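PDB 4REL: UDP-glucose:anthocyanidin 3-O-glucosyltransferase from Clitoria ternatea, which is a plant glycosyltransferase of the GT-B clan, with two Rossmann-like domains facing each other across a cleft. Local coordinates for residues A[337-341]-A[399-403]. Sequence-based numbering, arbitrary orientation.
Sequences VGVFV and LNLIL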
# COMPACT_ATOMS: atom_id res chain seq x y z
N VAL A 337 15.00 8.11 -14.14
CA VAL A 337 15.09 7.14 -13.04
C VAL A 337 15.19 5.72 -13.58
O VAL A 337 14.31 5.28 -14.33
CB VAL A 337 13.88 7.26 -12.08
CG1 VAL A 337 13.92 6.19 -10.98
CG2 VAL A 337 13.84 8.66 -11.47
N GLY A 338 16.26 5.02 -13.21
CA GLY A 338 16.53 3.70 -13.76
C GLY A 338 16.29 2.57 -12.79
O GLY A 338 16.17 1.42 -13.18
N VAL A 339 16.22 2.89 -11.50
CA VAL A 339 15.92 1.87 -10.50
C VAL A 339 15.31 2.53 -9.27
O VAL A 339 15.66 3.66 -8.93
CB VAL A 339 17.18 1.03 -10.14
CG1 VAL A 339 18.20 1.85 -9.36
CG2 VAL A 339 16.80 -0.23 -9.36
N PHE A 340 14.39 1.81 -8.62
CA PHE A 340 13.72 2.27 -7.41
C PHE A 340 14.14 1.30 -6.30
O PHE A 340 13.88 0.10 -6.37
CB PHE A 340 12.21 2.21 -7.62
CG PHE A 340 11.39 2.62 -6.42
CD1 PHE A 340 11.87 3.51 -5.47
CD2 PHE A 340 10.11 2.10 -6.25
CE1 PHE A 340 11.09 3.89 -4.38
CE2 PHE A 340 9.33 2.47 -5.16
CZ PHE A 340 9.82 3.36 -4.23
N VAL A 341 14.83 1.83 -5.29
CA VAL A 341 15.30 1.04 -4.16
C VAL A 341 14.27 1.27 -3.06
O VAL A 341 14.10 2.41 -2.58
CB VAL A 341 16.69 1.50 -3.74
CG1 VAL A 341 17.20 0.69 -2.55
CG2 VAL A 341 17.64 1.41 -4.94
N LEU A 399 22.74 -2.60 -7.60
CA LEU A 399 22.67 -1.35 -8.37
C LEU A 399 23.28 -1.55 -9.74
O LEU A 399 22.71 -1.12 -10.74
CB LEU A 399 23.38 -0.21 -7.63
CG LEU A 399 22.66 0.36 -6.41
CD1 LEU A 399 23.60 1.21 -5.56
CD2 LEU A 399 21.50 1.21 -6.88
N ASN A 400 24.43 -2.23 -9.81
CA ASN A 400 25.05 -2.46 -11.10
C ASN A 400 24.24 -3.37 -12.01
O ASN A 400 24.11 -3.12 -13.21
CB ASN A 400 26.47 -3.02 -10.94
CG ASN A 400 27.49 -1.92 -10.71
OD1 ASN A 400 28.00 -1.33 -11.66
ND2 ASN A 400 27.80 -1.66 -9.45
N LEU A 401 23.69 -4.42 -11.41
CA LEU A 401 22.88 -5.39 -12.15
C LEU A 401 21.75 -4.71 -12.89
O LEU A 401 21.61 -4.87 -14.10
CB LEU A 401 22.32 -6.45 -11.20
CG LEU A 401 21.33 -7.43 -11.82
CD1 LEU A 401 22.03 -8.25 -12.89
CD2 LEU A 401 20.74 -8.34 -10.77
N ILE A 402 20.95 -3.93 -12.16
CA ILE A 402 19.77 -3.29 -12.74
C ILE A 402 20.11 -2.08 -13.63
O ILE A 402 19.56 -1.94 -14.72
CB ILE A 402 18.79 -2.84 -11.65
CG1 ILE A 402 18.37 -4.02 -10.76
CG2 ILE A 402 17.57 -2.14 -12.26
CD1 ILE A 402 17.68 -5.15 -11.49
N LEU A 403 21.02 -1.22 -13.18
CA LEU A 403 21.27 0.02 -13.92
C LEU A 403 22.10 -0.13 -15.20
O LEU A 403 21.82 0.54 -16.19
CB LEU A 403 21.92 1.08 -13.03
CG LEU A 403 20.96 1.74 -12.04
CD1 LEU A 403 21.76 2.63 -11.08
CD2 LEU A 403 19.92 2.56 -12.81
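Where a helix packs on a parallel sheet, one face of each strand supplies the floor, as 337-341 does for the last turn of helix 392-403. V337 points its CA-to-CB bond away from 399-403, and its side chain touches V331 of helix 328-332. At G338 the lack of a side chain lets L403 reach the backbone: its CD2 lies 3.6 Å from G338 C, and an ideal CB would sit only 2.6 Å from that methyl. V339 buries the most surface against the helix, with CG2 3.6 Å from I402 CG2 and CG1 3.8 Å from L403 CG. This strand lies between 266-270 and 359-361 in the six-stranded parallel sheet of a Rossmann-like α/β/α domain, one half of the GT-B fold; the segment axes approach to 8.3 Å at 138°. F340 faces the other layer, its ring meeting that of Y268. V341 returns to the helix side, where its CG2 stands 4.3 Å from L399 CD2. No hydrogen bond crosses this interface, and A267 and I360 of the flanking strands extend its apolar floor beneath L399.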